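Local coordinates for prolyl 4-hydroxylase (Phytophthora capsici LT1534, PDB 6IUQ), which probably catalyses the iron- and 2-oxoglutarate-dependent 4-hydroxylation of proline residues, using a double-stranded beta-helix fold that carries an iron(II) ion, at residues K35-I40 with Q194-A199; E54-L59 with L141-N146. All blocks are in the same frame, centred on the assembly; numbering follows the deposited sequence.

Interaction 1 of 2, residues K35-I40 with Q194-A199; sequences KGYVVI and QPVTVA
Tyr37 and Val196 make the closer of two side-chain contacts between strands 37-40 and 196-198, Val39 and Val198 the other. The phenol slants across the isopropyl group of Val196, and its OH atom lies 3.6 Å from Val196 CG2. That same methyl also reaches the ring carbon behind the hydroxyl, with Val196 CG2 4.1 Å from Tyr37 CZ. A chi1 of 70° sets the Tyr37 ring between its own backbone N and carbonyl carbon, and from there it extends toward Val196. Leu188, Phe208 and Pro190 pack round the ring as well.

Both strands lie at sheet margins: 37-40 ends the larger antiparallel sheet beside 204-209, and 196-198 ends the smaller one beside 186-189. The contact thus bridges the two sheets of the double-stranded beta-helix at their border, through side chains rather than backbone bonds.

The second pair is more loosely met. Val39 and Val198 point their methyls at each other tip to tip, with Val39 CG2 4.0 Å from Val198 CG1. Arg204 touches both valines and donates from NH1 to Ala199 O. Val198 is buried, whereas Val39 and Val196 keep some exposure; on the far face of strand 196-198, Thr197 turns to solvent. Val38 and Ile40 alternate to the opposite face of their strand and meet helix 26-35.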
loop_
_atom_site.group_PDB
_atom_site.type_symbol
_atom_site.label_atom_id
_atom_site.label_comp_id
_atom_site.label_asym_id
_atom_site.label_seq_id
_atom_site.Cartn_x
_atom_site.Cartn_y
_atom_site.Cartn_z
ATOM N N LYS A 35 5.493 -9.572 9.112
ATOM C CA LYS A 35 6.339 -9.109 8.023
ATOM C C LYS A 35 5.994 -7.692 7.546
ATOM O O LYS A 35 6.834 -7.008 6.983
ATOM C CB LYS A 35 6.261 -10.099 6.845
ATOM C CG LYS A 35 6.694 -11.494 7.238
ATOM C CD LYS A 35 7.727 -12.062 6.288
ATOM C CE LYS A 35 8.777 -12.890 7.046
ATOM N NZ LYS A 35 10.193 -12.497 6.719
ATOM N N GLY A 36 4.763 -7.252 7.776
ATOM C CA GLY A 36 4.366 -5.910 7.389
ATOM C C GLY A 36 3.529 -5.903 6.124
ATOM O O GLY A 36 2.879 -4.920 5.805
ATOM N N TYR A 37 3.535 -7.024 5.413
ATOM C CA TYR A 37 2.803 -7.169 4.173
ATOM C C TYR A 37 2.435 -8.614 3.983
ATOM O O TYR A 37 3.061 -9.495 4.562
ATOM C CB TYR A 37 3.644 -6.731 2.991
ATOM C CG TYR A 37 4.782 -7.699 2.730
ATOM C CD1 TYR A 37 5.966 -7.600 3.439
ATOM C CD2 TYR A 37 4.662 -8.718 1.796
ATOM C CE1 TYR A 37 6.991 -8.459 3.228
ATOM C CE2 TYR A 37 5.702 -9.604 1.578
ATOM C CZ TYR A 37 6.860 -9.467 2.300
ATOM O OH TYR A 37 7.914 -10.328 2.094
ATOM N N VAL A 38 1.480 -8.868 3.099
ATOM C CA VAL A 38 1.201 -10.225 2.689
ATOM C C VAL A 38 0.549 -10.219 1.297
ATOM O O VAL A 38 -0.197 -9.298 0.962
ATOM C CB VAL A 38 0.321 -10.936 3.746
ATOM C CG1 VAL A 38 -1.020 -10.213 3.934
ATOM C CG2 VAL A 38 0.139 -12.411 3.406
ATOM N N VAL A 39 0.885 -11.219 0.479
ATOM C CA VAL A 39 0.389 -11.344 -0.884
ATOM C C VAL A 39 -0.587 -12.524 -1.002
ATOM O O VAL A 39 -0.308 -13.608 -0.506
ATOM C CB VAL A 39 1.537 -11.551 -1.874
ATOM C CG1 VAL A 39 0.983 -11.776 -3.290
ATOM C CG2 VAL A 39 2.518 -10.355 -1.824
ATOM N N ILE A 40 -1.737 -12.304 -1.633
ATOM C CA ILE A 40 -2.733 -13.356 -1.812
ATOM C C ILE A 40 -3.106 -13.513 -3.285
ATOM O O ILE A 40 -3.726 -12.621 -3.871
ATOM C CB ILE A 40 -4.017 -13.074 -1.027
ATOM C CG1 ILE A 40 -3.706 -12.426 0.321
ATOM C CG2 ILE A 40 -4.835 -14.362 -0.846
ATOM C CD1 ILE A 40 -4.938 -12.201 1.156
ATOM N N GLN A 194 15.737 -6.978 2.701
ATOM C CA GLN A 194 15.767 -6.994 1.251
ATOM C C GLN A 194 14.433 -6.502 0.728
ATOM O O GLN A 194 13.395 -6.855 1.278
ATOM C CB GLN A 194 16.070 -8.403 0.725
ATOM C CG GLN A 194 17.546 -8.679 0.494
ATOM C CD GLN A 194 18.242 -7.590 -0.352
ATOM O OE1 GLN A 194 18.640 -6.521 0.153
ATOM N NE2 GLN A 194 18.345 -7.844 -1.646
ATOM N N PRO A 195 14.452 -5.681 -0.324
ATOM C CA PRO A 195 13.201 -5.216 -0.933
ATOM C C PRO A 195 12.408 -6.374 -1.535
ATOM O O PRO A 195 12.965 -7.422 -1.883
ATOM C CB PRO A 195 13.675 -4.254 -2.031
ATOM C CG PRO A 195 15.084 -3.910 -1.672
ATOM C CD PRO A 195 15.637 -5.117 -0.992
ATOM N N VAL A 196 11.107 -6.167 -1.675
ATOM C CA VAL A 196 10.245 -7.158 -2.276
ATOM C C VAL A 196 9.475 -6.562 -3.453
ATOM O O VAL A 196 8.755 -5.570 -3.316
ATOM C CB VAL A 196 9.264 -7.734 -1.248
ATOM C CG1 VAL A 196 8.376 -8.771 -1.908
ATOM C CG2 VAL A 196 10.030 -8.319 -0.055
ATOM N N THR A 197 9.632 -7.177 -4.616
ATOM C CA THR A 197 8.957 -6.691 -5.801
ATOM C C THR A 197 7.804 -7.624 -6.146
ATOM O O THR A 197 7.982 -8.832 -6.287
ATOM C CB THR A 197 9.934 -6.554 -6.955
ATOM O OG1 THR A 197 10.976 -5.668 -6.535
ATOM C CG2 THR A 197 9.242 -5.951 -8.179
ATOM N N VAL A 198 6.616 -7.042 -6.242
ATOM C CA VAL A 198 5.378 -7.782 -6.396
ATOM C C VAL A 198 4.690 -7.402 -7.711
ATOM O O VAL A 198 4.258 -6.261 -7.889
ATOM C CB VAL A 198 4.423 -7.506 -5.197
ATOM C CG1 VAL A 198 3.170 -8.373 -5.291
ATOM C CG2 VAL A 198 5.163 -7.755 -3.880
ATOM N N ALA A 199 4.606 -8.347 -8.638
ATOM C CA ALA A 199 3.980 -8.089 -9.929
ATOM C C ALA A 199 2.487 -7.847 -9.745
ATOM O O ALA A 199 1.857 -8.488 -8.912
ATOM C CB ALA A 199 4.228 -9.266 -10.887
#

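Interaction 2 of 2, residues E54-L59 with L141-N146; sequences EEMRWL and LKLQRN
On the helix-covered face of the larger sheet of the double-stranded beta-helix, Met56 and Leu59 of helix 46-61 close over Leu143 of strand 139-146. The short segments cross at 71°, with their axes 10.0 Å apart. Met56, present as selenomethionine, lies obliquely over the leucine and touches it along much of its length. Its CG is 3.9 Å from Leu143 CD1, and further out Met56 SE lies 4.1 Å from Leu143 CD2. The bend at chi3 (62°) turns the terminal methyl in against the base of the leucine, where Met56 CE comes within 4.0 Å of Leu143 CB.

Leu59, one turn on, meets Leu143 at about a right angle, and a single pair of methyls does the touching: Leu59 CD1 to Leu143 CD1, 3.6 Å. Leu143 CD1 is therefore shared by both helix residues, while CD2 serves Met56. All three side chains are buried, and Leu110 of helix 108-115 packs against each of them, so that two helices enclose the leucine.

The strand is an inner member of its sheet, flanked by 94-97 and 224-232, and its side chains alternate between the two faces. Gln144 accordingly points away from the helix, to the side where the iron(II) ion lies about 8 Å from its side chain, and its NE2 is hydrogen-bonded to Glu95 OE2. Beside this apolar cluster, Arg57 of the helix and Arg145 of the strand share a partner, each forming a salt bridge through NH1 with Glu223.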
loop_
_atom_site.group_PDB
_atom_site.type_symbol
_atom_site.label_atom_id
_atom_site.label_comp_id
_atom_site.label_asym_id
_atom_site.label_seq_id
_atom_site.Cartn_x
_atom_site.Cartn_y
_atom_site.Cartn_z
ATOM N N GLU A 54 -14.385 -5.175 -15.598
ATOM C CA GLU A 54 -15.318 -4.712 -16.626
ATOM C C GLU A 54 -16.029 -3.439 -16.172
ATOM O O GLU A 54 -16.092 -2.458 -16.919
ATOM C CB GLU A 54 -16.333 -5.807 -16.984
ATOM C CG GLU A 54 -15.724 -6.954 -17.802
ATOM C CD GLU A 54 -16.737 -8.034 -18.204
ATOM O OE1 GLU A 54 -17.745 -7.687 -18.864
ATOM O OE2 GLU A 54 -16.505 -9.234 -17.879
ATOM N N GLU A 55 -16.519 -3.429 -14.935
ATOM C CA GLU A 55 -17.185 -2.241 -14.416
ATOM C C GLU A 55 -16.229 -1.052 -14.358
ATOM O O GLU A 55 -16.613 0.080 -14.626
ATOM C CB GLU A 55 -17.791 -2.524 -13.043
ATOM C CG GLU A 55 -18.954 -3.486 -13.117
ATOM C CD GLU A 55 -19.698 -3.662 -11.800
ATOM O OE1 GLU A 55 -19.258 -3.119 -10.748
ATOM O OE2 GLU A 55 -20.737 -4.355 -11.824
HETATM N N MSE A 56 -14.968 -1.311 -14.043
HETATM C CA MSE A 56 -13.990 -0.232 -13.993
HETATM C C MSE A 56 -13.715 0.357 -15.370
HETATM O O MSE A 56 -13.584 1.569 -15.516
HETATM C CB MSE A 56 -12.682 -0.723 -13.375
HETATM C CG MSE A 56 -12.805 -1.031 -11.903
HETATM SE SE MSE A 56 -11.154 -1.769 -11.201
HETATM C CE MSE A 56 -9.963 -0.257 -11.528
ATOM N N ARG A 57 -13.592 -0.513 -16.366
ATOM C CA ARG A 57 -13.376 -0.072 -17.733
ATOM C C ARG A 57 -14.568 0.753 -18.218
ATOM O O ARG A 57 -14.407 1.738 -18.931
ATOM C CB ARG A 57 -13.150 -1.264 -18.658
ATOM C CG ARG A 57 -11.784 -1.927 -18.543
ATOM C CD ARG A 57 -11.463 -2.609 -19.860
ATOM N NE ARG A 57 -10.547 -3.739 -19.753
ATOM C CZ ARG A 57 -9.218 -3.650 -19.793
ATOM N NH1 ARG A 57 -8.626 -2.465 -19.916
ATOM N NH2 ARG A 57 -8.481 -4.760 -19.714
ATOM N N TRP A 58 -15.767 0.341 -17.823
ATOM C CA TRP A 58 -16.962 1.081 -18.170
ATOM C C TRP A 58 -16.933 2.482 -17.575
ATOM O O TRP A 58 -17.240 3.459 -18.254
ATOM C CB TRP A 58 -18.205 0.345 -17.701
ATOM C CG TRP A 58 -19.450 1.030 -18.132
ATOM C CD1 TRP A 58 -20.108 0.871 -19.323
ATOM C CD2 TRP A 58 -20.188 2.008 -17.393
ATOM N NE1 TRP A 58 -21.215 1.682 -19.361
ATOM C CE2 TRP A 58 -21.288 2.392 -18.191
ATOM C CE3 TRP A 58 -20.034 2.588 -16.131
ATOM C CZ2 TRP A 58 -22.225 3.321 -17.767
ATOM C CZ3 TRP A 58 -20.964 3.516 -15.713
ATOM C CH2 TRP A 58 -22.047 3.876 -16.530
ATOM N N LEU A 59 -16.571 2.576 -16.301
ATOM C CA LEU A 59 -16.462 3.866 -15.638
ATOM C C LEU A 59 -15.500 4.765 -16.391
ATOM O O LEU A 59 -15.720 5.973 -16.514
ATOM C CB LEU A 59 -15.998 3.692 -14.193
ATOM C CG LEU A 59 -17.056 3.133 -13.249
ATOM C CD1 LEU A 59 -16.441 2.854 -11.898
ATOM C CD2 LEU A 59 -18.224 4.111 -13.130
ATOM N N LEU A 141 -12.406 3.656 -0.954
ATOM C CA LEU A 141 -12.220 2.732 -2.058
ATOM C C LEU A 141 -11.862 3.524 -3.306
ATOM O O LEU A 141 -12.691 4.237 -3.866
ATOM C CB LEU A 141 -13.480 1.891 -2.273
ATOM C CG LEU A 141 -13.329 0.617 -3.098
ATOM C CD1 LEU A 141 -14.264 -0.453 -2.534
ATOM C CD2 LEU A 141 -13.598 0.868 -4.570
ATOM N N LYS A 142 -10.617 3.397 -3.742
ATOM C CA LYS A 142 -10.134 4.182 -4.873
ATOM C C LYS A 142 -9.845 3.293 -6.096
ATOM O O LYS A 142 -9.268 2.211 -5.971
ATOM C CB LYS A 142 -8.887 4.974 -4.464
ATOM C CG LYS A 142 -8.315 5.871 -5.548
ATOM C CD LYS A 142 -7.166 6.766 -5.050
ATOM C CE LYS A 142 -5.797 6.051 -5.082
ATOM N NZ LYS A 142 -5.361 5.547 -6.435
ATOM N N LEU A 143 -10.284 3.745 -7.269
ATOM C CA LEU A 143 -9.938 3.103 -8.527
ATOM C C LEU A 143 -8.860 3.912 -9.232
ATOM O O LEU A 143 -8.902 5.137 -9.230
ATOM C CB LEU A 143 -11.161 2.963 -9.426
ATOM C CG LEU A 143 -12.396 2.313 -8.811
ATOM C CD1 LEU A 143 -13.506 2.234 -9.842
ATOM C CD2 LEU A 143 -12.053 0.929 -8.271
ATOM N N GLN A 144 -7.891 3.226 -9.829
ATOM C CA GLN A 144 -6.798 3.907 -10.499
ATOM C C GLN A 144 -6.459 3.275 -11.837
ATOM O O GLN A 144 -6.268 2.063 -11.933
ATOM C CB GLN A 144 -5.552 3.922 -9.622
ATOM C CG GLN A 144 -4.340 4.513 -10.322
ATOM C CD GLN A 144 -3.129 4.628 -9.424
ATOM O OE1 GLN A 144 -2.253 3.758 -9.432
ATOM N NE2 GLN A 144 -3.065 5.709 -8.648
ATOM N N ARG A 145 -6.395 4.109 -12.873
ATOM C CA ARG A 145 -5.887 3.682 -14.167
ATOM C C ARG A 145 -4.576 4.407 -14.442
ATOM O O ARG A 145 -4.489 5.631 -14.329
ATOM C CB ARG A 145 -6.902 3.958 -15.281
ATOM C CG ARG A 145 -6.615 3.213 -16.587
ATOM C CD ARG A 145 -7.614 3.578 -17.694
ATOM N NE ARG A 145 -7.331 4.895 -18.247
ATOM C CZ ARG A 145 -6.599 5.101 -19.338
ATOM N NH1 ARG A 145 -6.101 4.068 -20.013
ATOM N NH2 ARG A 145 -6.383 6.340 -19.759
ATOM N N ASN A 146 -3.548 3.636 -14.764
ATOM C CA ASN A 146 -2.272 4.183 -15.183
ATOM C C ASN A 146 -2.083 3.874 -16.660
ATOM O O ASN A 146 -2.000 2.704 -17.048
ATOM C CB ASN A 146 -1.129 3.598 -14.341
ATOM C CG ASN A 146 0.241 4.101 -14.767
ATOM O OD1 ASN A 146 0.358 4.946 -15.656
ATOM N ND2 ASN A 146 1.291 3.585 -14.123
#

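Both interactions involve the larger antiparallel sheet, but at different places: interaction 1 uses its outermost strand 37-40, interaction 2 strand 139-146 near the other edge. Their centres are 24 Å apart and their nearest atoms about 12 Å, so they do not touch. Along the chain, both segments of interaction 2 fall between the two segments of interaction 1, and helix 46-61 is the next element after strand 37-40. The segment that adds an edge strand thus goes on to supply a helix on the sheet's face. Interaction 1 joins the larger sheet to the smaller one, whereas interaction 2 joins it to a helix; together they tie N-terminal elements to the iron-bearing core.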